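Long-range contacts in predicted sugar phosphatases of the HAD superfamily (Cytophaga hutchinsonii, PDB 2HX1), which probably hydrolyses phosphorylated sugars or related phosphate monoesters with the help of a magnesium ion, as a member of the HAD superfamily: residues P33-T38 with E278-E283; Y49-N54 with F73-D78; V100-T105 with V137-E142; A167-T172 with I182-V187; T237-G242 with T269-T274. All coordinates share one frame; numbering follows the deposited sequence.

How the contacts relate
Six parallel strands form the HAD core sheet, in the order 80-82, 48-53, 16-19, 228-232, 248-252, 275-277, and contacts 1, 2 and 5 belong to this domain. Contacts 3 and 4 lie in the cap, with its five-stranded parallel sheet. Contact 1 joins a segment near the start of the chain to one at its end and encloses the other four, which follow in series. Contacts 1 and 3 are farthest apart, with centres about 33 Å from each other, whereas contacts 3 and 4 touch, their centres about 12 Å apart. One junction of core and cap is where Asn54 of contact 2 touches the 167-172 loop of contact 4, near the magnesium ion.

Contact 1 (P33-T38 with E278-E283); sequences PGIENT and ESAVIE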
# COMPACT_ATOMS: atom_id res chain seq x y z
N PRO A 33 33.00 -14.48 11.32
CA PRO A 33 34.37 -14.95 11.64
C PRO A 33 35.41 -14.33 10.72
O PRO A 33 35.23 -14.32 9.52
CB PRO A 33 34.28 -16.45 11.41
CG PRO A 33 32.81 -16.77 11.54
CD PRO A 33 32.10 -15.58 10.97
N GLY A 34 36.47 -13.79 11.31
CA GLY A 34 37.56 -13.18 10.54
C GLY A 34 37.46 -11.67 10.36
O GLY A 34 38.43 -11.03 9.93
N ILE A 35 36.33 -11.07 10.70
CA ILE A 35 36.13 -9.65 10.43
C ILE A 35 37.19 -8.80 11.09
O ILE A 35 37.49 -7.71 10.61
CB ILE A 35 34.71 -9.15 10.84
CG1 ILE A 35 34.38 -7.82 10.12
CG2 ILE A 35 34.60 -9.01 12.36
CD1 ILE A 35 34.20 -7.96 8.66
N GLU A 36 37.73 -9.28 12.21
CA GLU A 36 38.91 -8.64 12.84
C GLU A 36 40.04 -8.31 11.86
O GLU A 36 40.64 -7.25 11.90
CB GLU A 36 39.47 -9.52 13.97
CG GLU A 36 39.71 -11.03 13.63
CD GLU A 36 38.57 -11.94 14.09
OE1 GLU A 36 37.47 -11.92 13.49
N ASN A 37 40.31 -9.22 10.93
CA ASN A 37 41.37 -8.97 9.94
C ASN A 37 41.05 -7.76 9.04
O ASN A 37 41.95 -6.98 8.69
CB ASN A 37 41.67 -10.23 9.13
CG ASN A 37 42.12 -11.41 10.03
OD1 ASN A 37 42.96 -11.23 10.93
ND2 ASN A 37 41.57 -12.59 9.81
N THR A 38 39.78 -7.58 8.70
CA THR A 38 39.39 -6.41 7.92
C THR A 38 39.84 -5.14 8.63
O THR A 38 40.38 -4.22 8.01
CB THR A 38 37.89 -6.34 7.67
OG1 THR A 38 37.50 -7.42 6.82
CG2 THR A 38 37.54 -5.04 7.01
N GLU A 278 31.29 -11.16 -1.88
CA GLU A 278 30.82 -12.23 -1.03
C GLU A 278 30.67 -11.75 0.43
O GLU A 278 29.66 -12.01 1.06
CB GLU A 278 31.77 -13.44 -1.16
CG GLU A 278 31.78 -14.38 0.04
CD GLU A 278 32.86 -15.45 -0.06
OE1 GLU A 278 34.04 -15.12 -0.39
OE2 GLU A 278 32.50 -16.63 0.17
N SER A 279 31.68 -11.06 0.95
CA SER A 279 31.62 -10.50 2.29
C SER A 279 32.65 -9.40 2.48
O SER A 279 33.52 -9.18 1.64
CB SER A 279 31.86 -11.60 3.34
OG SER A 279 33.21 -11.63 3.75
N ALA A 280 32.55 -8.73 3.63
CA ALA A 280 33.49 -7.69 4.02
C ALA A 280 34.69 -8.24 4.76
O ALA A 280 35.59 -7.48 5.15
CB ALA A 280 32.78 -6.63 4.90
N VAL A 281 34.73 -9.56 4.96
CA VAL A 281 35.88 -10.21 5.62
C VAL A 281 37.06 -10.36 4.64
O VAL A 281 36.93 -10.94 3.57
CB VAL A 281 35.50 -11.60 6.17
CG1 VAL A 281 36.69 -12.19 6.94
CG2 VAL A 281 34.26 -11.51 7.07
N ILE A 282 38.20 -9.82 5.04
CA ILE A 282 39.46 -9.87 4.29
C ILE A 282 40.35 -11.00 4.82
O ILE A 282 40.51 -11.16 6.03
CB ILE A 282 40.19 -8.51 4.40
CG1 ILE A 282 39.55 -7.53 3.41
CG2 ILE A 282 41.69 -8.62 4.19
CD1 ILE A 282 40.09 -6.14 3.48
N GLU A 283 40.94 -11.77 3.91
CA GLU A 283 41.81 -12.89 4.30
C GLU A 283 43.31 -12.55 4.51
O GLU A 283 43.78 -11.45 4.17
CB GLU A 283 41.65 -14.02 3.30
CG GLU A 283 40.29 -14.66 3.42
CD GLU A 283 40.14 -15.86 2.53
OE1 GLU A 283 39.01 -16.37 2.44
O HOH W 1 40.29 -13.09 7.78
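Thr38 OG1 is gripped by two backbone hydrogen bonds, donating one and accepting the other. It donates to Ala280 O at 2.5 Å, in the carbonyl plane and on a lone pair, and takes the N-H of Ile282 at 3.1 Å in a more bent bond (140°). With OG1 anti to its own carbonyl carbon, chi1 -67°, the hydroxyl reaches across to the irregular chain 278-283 and ties down the backbone on both sides of Val281. Val281 itself lies over the start of the helix: CG1, anti to the backbone N, rests 3.5 Å from Gly34 C, and a CB on Gly34 would collide with it. The other branch, CG2, meets Ile35 CD1 at 3.9 Å, the two side chains crossing at about a right angle. Farther along, a water accepts from Asn37 ND2 and donates to Ile282 O, 2.6 Å away, bridging helix and loop. An ST turn, Val281 N to Ser279 OG, shapes the loop just before Val281. The contact thus fastens the first turn of helix 35-44 to the chain leaving edge strand 275-277; Phe19 of strand 16-19 touches both Thr38 and Ala280, and Ile282 packs on Phe7 and Lys8 of helix 7-10.

Contact 2 (Y49-N54 with F73-D78); sequences YYIVTN and FSITAD
Ile75 is the hub, its two branches serving two neighbours on strand 48-53. CG2 meets the tip of Ile51, CD1, at 3.6 Å, while Ile75 CD1 approaches the phenol end of Tyr49 obliquely, 3.4 Å from OH and 4.0 Å from CZ. Both partners cross Ile75 at about a right angle. A water sits 2.7 Å from Ser74 OG and is weakly bonded to Tyr49 OH, so the phenol end has a methyl on one hand and polar partners on the other: the water and, weakly, Lys79 NZ. Tyr50 brings its ring edge to Asp78 O, which lies in the ring plane 3.7 Å from CE1. This is the return half of a right-handed beta-alpha-beta crossover of the HAD Rossmann-like core: strand 48-53, helix 60-69, then the 73-78 loop leading into the adjacent parallel strand 80-82. Tyr49 reaches the loop because CG takes the crowded position between N and the carbonyl carbon, chi1 75°. An alanine in place of Tyr49 would probably loosen the loop's hold on the strand, since the apolar seat of Ile75 CD1 and the weak water link to Ser74 both go. Outside this shell, Phe39 of helix 35-44 stacks edge-to-face with the Tyr49 ring, and His68 NE2 is hydrogen-bonded to Ile75 O.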
# COMPACT_ATOMS: atom_id res chain seq x y z
N TYR A 49 37.60 4.64 8.26
CA TYR A 49 36.32 4.00 8.13
C TYR A 49 35.38 4.57 9.19
O TYR A 49 35.83 5.14 10.19
CB TYR A 49 36.47 2.47 8.26
CG TYR A 49 36.68 2.09 9.69
CD1 TYR A 49 35.59 1.98 10.56
CD2 TYR A 49 37.97 1.92 10.20
CE1 TYR A 49 35.77 1.71 11.89
CE2 TYR A 49 38.16 1.61 11.57
CZ TYR A 49 37.05 1.51 12.40
OH TYR A 49 37.16 1.23 13.74
N TYR A 50 34.08 4.43 8.94
CA TYR A 50 33.03 4.65 9.93
C TYR A 50 32.07 3.50 9.84
O TYR A 50 31.97 2.83 8.79
CB TYR A 50 32.23 5.91 9.68
CG TYR A 50 32.99 7.18 9.89
CD1 TYR A 50 33.12 7.74 11.16
CD2 TYR A 50 33.57 7.84 8.81
CE1 TYR A 50 33.83 8.94 11.34
CE2 TYR A 50 34.27 9.00 8.98
CZ TYR A 50 34.40 9.55 10.24
OH TYR A 50 35.09 10.72 10.37
N ILE A 51 31.34 3.28 10.93
CA ILE A 51 30.18 2.42 10.94
C ILE A 51 28.97 3.35 10.89
O ILE A 51 28.89 4.28 11.70
CB ILE A 51 30.16 1.52 12.21
CG1 ILE A 51 31.32 0.50 12.13
CG2 ILE A 51 28.81 0.86 12.36
CD1 ILE A 51 31.58 -0.27 13.36
N VAL A 52 28.07 3.13 9.94
CA VAL A 52 26.90 3.97 9.72
C VAL A 52 25.72 2.99 9.87
O VAL A 52 25.54 2.08 9.04
CB VAL A 52 26.92 4.61 8.34
CG1 VAL A 52 25.67 5.42 8.12
CG2 VAL A 52 28.18 5.45 8.18
N THR A 53 24.96 3.17 10.94
CA THR A 53 24.00 2.20 11.37
C THR A 53 22.68 2.89 11.73
O THR A 53 22.69 4.01 12.29
CB THR A 53 24.54 1.46 12.60
OG1 THR A 53 23.58 0.47 13.04
CG2 THR A 53 24.85 2.42 13.74
N ASN A 54 21.58 2.22 11.39
CA ASN A 54 20.24 2.63 11.80
C ASN A 54 19.83 2.09 13.19
O ASN A 54 18.68 2.14 13.56
CB ASN A 54 19.20 2.17 10.75
CG ASN A 54 19.23 3.03 9.50
OD1 ASN A 54 20.03 3.97 9.40
ND2 ASN A 54 18.36 2.70 8.53
N PHE A 73 38.48 -4.32 19.41
CA PHE A 73 38.84 -3.18 20.22
C PHE A 73 39.10 -1.90 19.44
O PHE A 73 38.98 -0.82 19.99
CB PHE A 73 40.04 -3.53 21.12
CG PHE A 73 39.78 -4.71 22.00
CD1 PHE A 73 38.83 -4.63 23.02
CD2 PHE A 73 40.44 -5.92 21.80
CE1 PHE A 73 38.55 -5.73 23.84
CE2 PHE A 73 40.18 -7.03 22.62
CZ PHE A 73 39.23 -6.94 23.64
N SER A 74 39.39 -2.02 18.15
CA SER A 74 39.72 -0.84 17.36
C SER A 74 38.51 0.02 17.03
O SER A 74 38.67 1.18 16.67
CB SER A 74 40.46 -1.24 16.08
OG SER A 74 39.68 -2.10 15.26
N ILE A 75 37.30 -0.53 17.13
CA ILE A 75 36.09 0.27 16.90
C ILE A 75 35.87 1.18 18.11
O ILE A 75 35.60 0.70 19.21
CB ILE A 75 34.82 -0.60 16.71
CG1 ILE A 75 35.05 -1.75 15.72
CG2 ILE A 75 33.65 0.26 16.24
CD1 ILE A 75 35.10 -1.36 14.30
N THR A 76 36.01 2.48 17.90
CA THR A 76 35.80 3.48 18.93
C THR A 76 34.47 4.19 18.68
O THR A 76 33.94 4.15 17.57
CB THR A 76 37.00 4.49 18.95
OG1 THR A 76 37.23 5.01 17.63
CG2 THR A 76 38.26 3.82 19.37
N ALA A 77 33.94 4.84 19.72
CA ALA A 77 32.64 5.49 19.63
C ALA A 77 32.64 6.61 18.59
O ALA A 77 31.61 6.92 18.02
CB ALA A 77 32.19 6.03 21.01
N ASP A 78 33.80 7.24 18.37
CA ASP A 78 33.91 8.29 17.34
C ASP A 78 33.74 7.75 15.91
O ASP A 78 33.49 8.51 14.96
CB ASP A 78 35.24 9.08 17.47
CG ASP A 78 36.46 8.25 17.14
OD1 ASP A 78 36.57 7.15 17.70
OD2 ASP A 78 37.30 8.68 16.32
O HOH W 2 40.00 -0.26 13.26

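Contact 3 (V100-T105 with V137-E142); sequences VAYLGT and VLLDDE. With EDO (1,2-ethanediol), chain N.
Leu103 CG stands anti to its carbonyl carbon, chi1 -74°, and Leu138 reaches toward it through an unusual chi1 of -97°, so that the two side chains lie side by side, pointing the same way, with their CD1 atoms 3.7 Å apart. They belong to neighbouring parallel strands, 98-103 and 133-138, of the cap-domain sheet. On the other face Val137 CG2, in the crowded position between N and carbonyl carbon, packs 3.6 Å from Tyr102 CB; Tyr102 has its own CG in the crowded position, chi1 70°, and its ring leads away from the strand pair. The backbone ladder runs from Val137 N to Ala101 O, nearly along the C=O axis, then from Leu103 N to Val137 O at 3.0 Å. Its last acceptor, Leu103 O, is held twice: Leu139 N comes nearly along the C=O axis at 2.8 Å, and Asp140 N uses a lone pair at 3.3 Å, as segment 137-142 curls out of its strand. A CB on Gly104 would be tight against Leu139 and Asp140. Helices 146-159 and 184-195 cover the leucine face, and Phe147 of the second subunit packs on Asp141 and Glu142. Beyond the strand ends an Asx turn follows: Asp140 OD1 accepts Glu142 N at 2.8 Å on its anti lone pair, and also takes a bond from O2 of a 1,2-ethanediol.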
# COMPACT_ATOMS: atom_id res chain seq x y z
N VAL A 100 8.71 13.00 26.73
CA VAL A 100 8.88 12.20 25.50
C VAL A 100 8.53 10.76 25.86
O VAL A 100 9.13 10.19 26.76
CB VAL A 100 10.33 12.34 24.92
CG1 VAL A 100 10.60 11.35 23.79
CG2 VAL A 100 10.56 13.77 24.40
N ALA A 101 7.47 10.23 25.25
CA ALA A 101 7.03 8.85 25.50
C ALA A 101 7.87 7.89 24.63
O ALA A 101 8.29 8.24 23.53
CB ALA A 101 5.53 8.72 25.23
N TYR A 102 8.17 6.71 25.15
CA TYR A 102 8.94 5.78 24.36
C TYR A 102 8.44 4.36 24.45
O TYR A 102 7.87 3.94 25.44
CB TYR A 102 10.43 5.83 24.73
CG TYR A 102 10.80 5.28 26.11
CD1 TYR A 102 11.08 3.94 26.28
CD2 TYR A 102 10.89 6.13 27.22
CE1 TYR A 102 11.45 3.44 27.53
CE2 TYR A 102 11.25 5.65 28.45
CZ TYR A 102 11.53 4.30 28.61
OH TYR A 102 11.87 3.83 29.83
N LEU A 103 8.71 3.62 23.37
CA LEU A 103 8.54 2.20 23.32
C LEU A 103 9.93 1.57 23.25
O LEU A 103 10.67 1.76 22.29
CB LEU A 103 7.67 1.79 22.12
CG LEU A 103 6.17 2.05 22.19
CD1 LEU A 103 5.47 1.44 20.98
CD2 LEU A 103 5.53 1.53 23.51
N GLY A 104 10.30 0.85 24.31
CA GLY A 104 11.64 0.26 24.42
C GLY A 104 11.98 -0.08 25.85
O GLY A 104 11.08 -0.23 26.68
N THR A 105 13.28 -0.19 26.13
CA THR A 105 13.82 -0.44 27.46
C THR A 105 14.35 0.87 28.05
O THR A 105 14.69 1.81 27.34
CB THR A 105 15.02 -1.44 27.42
OG1 THR A 105 15.99 -1.02 26.44
CG2 THR A 105 14.56 -2.87 27.11
N VAL A 137 8.89 8.36 20.86
CA VAL A 137 9.98 7.66 20.16
C VAL A 137 9.90 6.15 20.29
O VAL A 137 9.67 5.63 21.37
CB VAL A 137 11.35 8.16 20.61
CG1 VAL A 137 11.45 9.60 20.29
CG2 VAL A 137 11.55 7.97 22.12
N LEU A 138 10.07 5.46 19.17
CA LEU A 138 10.18 4.00 19.14
C LEU A 138 11.68 3.60 19.10
O LEU A 138 12.41 3.98 18.19
CB LEU A 138 9.39 3.43 17.95
CG LEU A 138 7.98 2.93 18.29
CD1 LEU A 138 7.24 4.01 19.07
CD2 LEU A 138 7.21 2.54 17.04
N LEU A 139 12.14 2.88 20.13
CA LEU A 139 13.60 2.67 20.34
C LEU A 139 14.02 1.19 20.29
O LEU A 139 15.14 0.88 19.84
CB LEU A 139 14.05 3.24 21.69
CG LEU A 139 13.88 4.75 21.91
CD1 LEU A 139 14.07 5.03 23.37
CD2 LEU A 139 14.89 5.54 21.07
N ASP A 140 13.17 0.31 20.80
CA ASP A 140 13.50 -1.11 20.93
C ASP A 140 12.19 -1.93 20.90
O ASP A 140 11.19 -1.49 21.41
CB ASP A 140 14.29 -1.34 22.22
CG ASP A 140 15.07 -2.65 22.24
OD1 ASP A 140 14.43 -3.72 22.21
OD2 ASP A 140 16.31 -2.64 22.32
N ASP A 141 12.21 -3.11 20.28
CA ASP A 141 11.04 -3.99 20.26
C ASP A 141 10.78 -4.64 21.63
O ASP A 141 9.64 -5.04 21.93
CB ASP A 141 11.19 -5.06 19.18
CG ASP A 141 12.41 -5.95 19.40
OD1 ASP A 141 13.51 -5.43 19.22
OD2 ASP A 141 12.25 -7.14 19.75
N GLU A 142 11.81 -4.70 22.46
CA GLU A 142 11.67 -5.30 23.80
C GLU A 142 11.42 -4.24 24.87
O GLU A 142 11.70 -3.07 24.65
CB GLU A 142 12.93 -6.09 24.16
CG GLU A 142 13.09 -7.32 23.32
CD GLU A 142 14.37 -8.08 23.62
OE1 GLU A 142 15.40 -7.45 23.97
OE2 GLU A 142 14.35 -9.32 23.47
C1 EDO N . 17.59 -7.72 21.63
O1 EDO N . 17.10 -8.35 20.44
C2 EDO N . 17.28 -6.23 21.58
O2 EDO N . 16.20 -5.96 20.67

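Contact 4 (A167-T172 with I182-V187); sequences ANTDNT and IAIGGV
A loop lining the probable active-site entrance, between core and cap, is pinned here to the start of a cap helix. The side chain of Asp170 lies about 5 Å from the bound magnesium ion, and its backbone N is hydrogen-bonded to a sulfonate oxygen of a buffer molecule. Thr169 makes the central link. Its OG1 occupies the crowded position between N and carbonyl carbon, chi1 76°, where it accepts Gly185 N at 3.0 Å through a bent bond (138°) and donates to Asp170 O, reaching that carbonyl from above its plane. One hydroxyl thereby engages both the first turn of the helix and the loop's own backbone. The methyl CG2 lies 3.9 Å from Ile184 CG2, the two side chains crossing obliquely. A valine at Thr169 would probably weaken the attachment of the loop, because the hydroxyl's bonds to Gly185 N and Asp170 O are both lost. Ala183, the N-cap residue, puts its CB 3.4 Å from Asp170 O and gives its N-H to Asn171 O at 3.1 Å, a straight bond (168°) arriving well above the carbonyl plane. The helix comes this close through two glycines: a CB on Gly185 would clash with Thr169 OG1, and one on Gly186 with Asn171 O. Asn171 OD1 passes 3.4 Å from Gly186 CA and is hydrogen-bonded to Thr189 OG1, one turn on. Thus the loop after strand 164-167 rests on the N-terminus of helix 184-195, whose Ile184 packs on Leu138 of strand 133-138, while Ile194 of the second subunit covers Thr172 and Ile182.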
# COMPACT_ATOMS: atom_id res chain seq x y z
N ALA A 167 13.89 4.91 14.24
CA ALA A 167 15.01 4.56 13.35
C ALA A 167 14.48 3.68 12.22
O ALA A 167 13.67 2.77 12.46
CB ALA A 167 16.08 3.79 14.10
N ASN A 168 14.95 3.93 11.01
CA ASN A 168 14.45 3.22 9.83
C ASN A 168 15.07 1.84 9.72
O ASN A 168 15.75 1.53 8.74
CB ASN A 168 14.76 4.03 8.57
CG ASN A 168 13.99 3.53 7.38
OD1 ASN A 168 12.82 3.23 7.49
ND2 ASN A 168 14.64 3.45 6.23
N THR A 169 14.81 0.99 10.70
CA THR A 169 15.43 -0.33 10.70
C THR A 169 14.63 -1.19 9.72
O THR A 169 13.55 -0.81 9.24
CB THR A 169 15.45 -0.98 12.11
OG1 THR A 169 14.15 -1.48 12.44
CG2 THR A 169 15.93 0.01 13.22
N ASP A 170 15.19 -2.35 9.40
CA ASP A 170 14.47 -3.35 8.65
C ASP A 170 13.25 -3.70 9.50
O ASP A 170 13.27 -3.51 10.70
CB ASP A 170 15.36 -4.59 8.42
CG ASP A 170 16.65 -4.28 7.61
OD1 ASP A 170 16.56 -3.55 6.58
OD2 ASP A 170 17.74 -4.80 7.99
N ASN A 171 12.19 -4.22 8.88
CA ASN A 171 11.00 -4.64 9.62
C ASN A 171 11.25 -5.83 10.51
O ASN A 171 10.55 -5.99 11.47
CB ASN A 171 9.87 -5.01 8.69
CG ASN A 171 9.23 -3.83 8.10
OD1 ASN A 171 9.18 -2.76 8.71
ND2 ASN A 171 8.71 -4.00 6.88
N THR A 172 12.19 -6.71 10.13
CA THR A 172 12.58 -7.85 10.96
C THR A 172 14.09 -7.97 11.05
O THR A 172 14.80 -7.40 10.22
CB THR A 172 12.08 -9.18 10.41
OG1 THR A 172 12.69 -9.43 9.14
CG2 THR A 172 10.56 -9.17 10.28
N ILE A 182 10.58 -9.36 14.94
CA ILE A 182 10.10 -8.07 14.50
C ILE A 182 10.96 -7.00 15.18
O ILE A 182 11.12 -7.03 16.41
CB ILE A 182 8.62 -7.90 14.84
CG1 ILE A 182 7.78 -8.97 14.13
CG2 ILE A 182 8.13 -6.55 14.44
CD1 ILE A 182 6.37 -9.11 14.69
N ALA A 183 11.51 -6.09 14.38
CA ALA A 183 12.40 -5.02 14.86
C ALA A 183 11.57 -3.80 15.12
O ALA A 183 10.39 -3.76 14.77
CB ALA A 183 13.47 -4.69 13.84
N ILE A 184 12.18 -2.80 15.74
CA ILE A 184 11.44 -1.59 16.14
C ILE A 184 10.82 -0.87 14.91
O ILE A 184 9.69 -0.36 14.96
CB ILE A 184 12.30 -0.68 17.05
CG1 ILE A 184 11.42 0.36 17.75
CG2 ILE A 184 13.51 -0.05 16.27
CD1 ILE A 184 10.27 -0.24 18.67
N GLY A 185 11.54 -0.90 13.78
CA GLY A 185 11.01 -0.34 12.53
C GLY A 185 9.79 -1.08 12.09
O GLY A 185 8.87 -0.50 11.51
N GLY A 186 9.77 -2.37 12.36
CA GLY A 186 8.63 -3.22 12.02
C GLY A 186 7.46 -2.92 12.92
O GLY A 186 6.33 -2.91 12.47
N VAL A 187 7.72 -2.66 14.19
CA VAL A 187 6.67 -2.21 15.10
C VAL A 187 6.02 -0.91 14.59
O VAL A 187 4.81 -0.76 14.64
CB VAL A 187 7.21 -2.05 16.54
CG1 VAL A 187 6.15 -1.40 17.48
CG2 VAL A 187 7.63 -3.39 17.07

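Contact 5 (T237-G242 with T269-T274); sequences TDILGG and TGIVPT. With EDO (1,2-ethanediol), chain O.
Segment 237-242 is helical, opening with a wider pi-type turn at 237-239, whereas 269-274 is an irregular connection that leaves its helix at Gly270 with positive phi (67°). The two backbones stay apart, the nearest CA atoms, Leu240 and Ile271, being 6.1 Å from each other, so side chains fill the interface. An ST turn, Ile271 N to Thr269 OG1 at 3.1 Å, bends the chain right after the helix and leads into Ile271, whose side chain faces helix 235-245. Its CG2, anti to the backbone N, rests against Ile239 CG2 and Leu240 N together, each 3.7 Å away; the two isoleucines cross obliquely. Its other branch ends in CD1, 4.1 Å from Leu240 CB. Ile239 CG2 also meets Pro273 CB, at 3.9 Å, so that one methyl touches two residues of the connection. Beside them a 1,2-ethanediol lies between Leu240 and Ile271, donates from O1 to Thr269 O at 2.6 Å, and is hydrogen-bonded to Phe199 O of the third subunit. Asn243 ND2 adds a polar tie from the same helix to Val272 O. The contact lies in the Rossmann-like alpha/beta core of this HAD protein, where the connection between helix 262-269 and edge strand 275-277 packs on helix 235-245, the helix following the magnesium ligand Asp233.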
# COMPACT_ATOMS: atom_id res chain seq x y z
N THR A 237 18.14 0.27 1.76
CA THR A 237 18.66 1.19 2.77
C THR A 237 20.15 1.60 2.49
O THR A 237 20.46 2.77 2.15
CB THR A 237 18.54 0.58 4.22
OG1 THR A 237 19.23 -0.66 4.30
CG2 THR A 237 17.09 0.32 4.65
N ASP A 238 21.05 0.64 2.61
CA ASP A 238 22.48 0.88 2.37
C ASP A 238 22.84 1.29 0.93
O ASP A 238 23.54 2.27 0.73
CB ASP A 238 23.30 -0.36 2.73
CG ASP A 238 22.96 -0.90 4.10
OD1 ASP A 238 22.82 -0.08 5.05
OD2 ASP A 238 22.80 -2.13 4.21
N ILE A 239 22.37 0.53 -0.04
CA ILE A 239 22.82 0.68 -1.42
C ILE A 239 22.10 1.85 -2.05
O ILE A 239 22.74 2.70 -2.65
CB ILE A 239 22.60 -0.58 -2.26
CG1 ILE A 239 23.16 -1.82 -1.54
CG2 ILE A 239 23.23 -0.42 -3.65
CD1 ILE A 239 24.62 -1.70 -1.09
N LEU A 240 20.77 1.90 -1.91
CA LEU A 240 19.97 3.05 -2.40
C LEU A 240 20.46 4.33 -1.75
O LEU A 240 20.75 5.32 -2.43
CB LEU A 240 18.47 2.82 -2.09
CG LEU A 240 17.48 3.93 -2.46
CD1 LEU A 240 17.56 4.19 -3.92
CD2 LEU A 240 16.03 3.64 -2.01
N GLY A 241 20.59 4.29 -0.42
CA GLY A 241 21.03 5.45 0.34
C GLY A 241 22.36 5.97 -0.13
O GLY A 241 22.49 7.14 -0.45
N GLY A 242 23.36 5.09 -0.20
CA GLY A 242 24.70 5.46 -0.70
C GLY A 242 24.69 6.00 -2.12
O GLY A 242 25.29 7.03 -2.42
N THR A 269 14.15 -4.01 -8.24
CA THR A 269 14.20 -2.68 -7.61
C THR A 269 14.91 -1.63 -8.47
O THR A 269 14.67 -0.41 -8.33
CB THR A 269 14.93 -2.73 -6.24
OG1 THR A 269 16.28 -3.14 -6.43
CG2 THR A 269 14.27 -3.70 -5.25
N GLY A 270 15.76 -2.08 -9.38
CA GLY A 270 16.61 -1.16 -10.13
C GLY A 270 17.65 -0.45 -9.27
O GLY A 270 18.23 0.59 -9.66
N ILE A 271 17.90 -1.02 -8.09
CA ILE A 271 18.92 -0.50 -7.21
C ILE A 271 20.22 -1.26 -7.48
O ILE A 271 20.39 -2.41 -7.04
CB ILE A 271 18.54 -0.65 -5.71
CG1 ILE A 271 17.26 0.16 -5.40
CG2 ILE A 271 19.71 -0.18 -4.81
CD1 ILE A 271 16.55 -0.25 -4.08
N VAL A 272 21.12 -0.61 -8.22
CA VAL A 272 22.35 -1.23 -8.70
C VAL A 272 23.56 -0.84 -7.85
O VAL A 272 23.88 0.34 -7.70
CB VAL A 272 22.57 -0.85 -10.20
CG1 VAL A 272 23.74 -1.62 -10.79
CG2 VAL A 272 21.31 -1.16 -10.96
N PRO A 273 24.25 -1.85 -7.28
CA PRO A 273 25.47 -1.52 -6.55
C PRO A 273 26.67 -1.34 -7.49
O PRO A 273 26.73 -1.99 -8.54
CB PRO A 273 25.66 -2.73 -5.63
CG PRO A 273 24.86 -3.82 -6.20
CD PRO A 273 23.98 -3.29 -7.29
N THR A 274 27.60 -0.46 -7.11
CA THR A 274 28.86 -0.31 -7.85
C THR A 274 29.55 -1.69 -7.93
O THR A 274 30.00 -2.09 -9.00
CB THR A 274 29.82 0.73 -7.22
OG1 THR A 274 29.07 1.86 -6.69
CG2 THR A 274 30.87 1.22 -8.27
C1 EDO O . 14.08 1.89 -6.07
O1 EDO O . 13.52 0.57 -6.16
C2 EDO O . 13.92 2.44 -4.64
O2 EDO O . 12.67 3.11 -4.41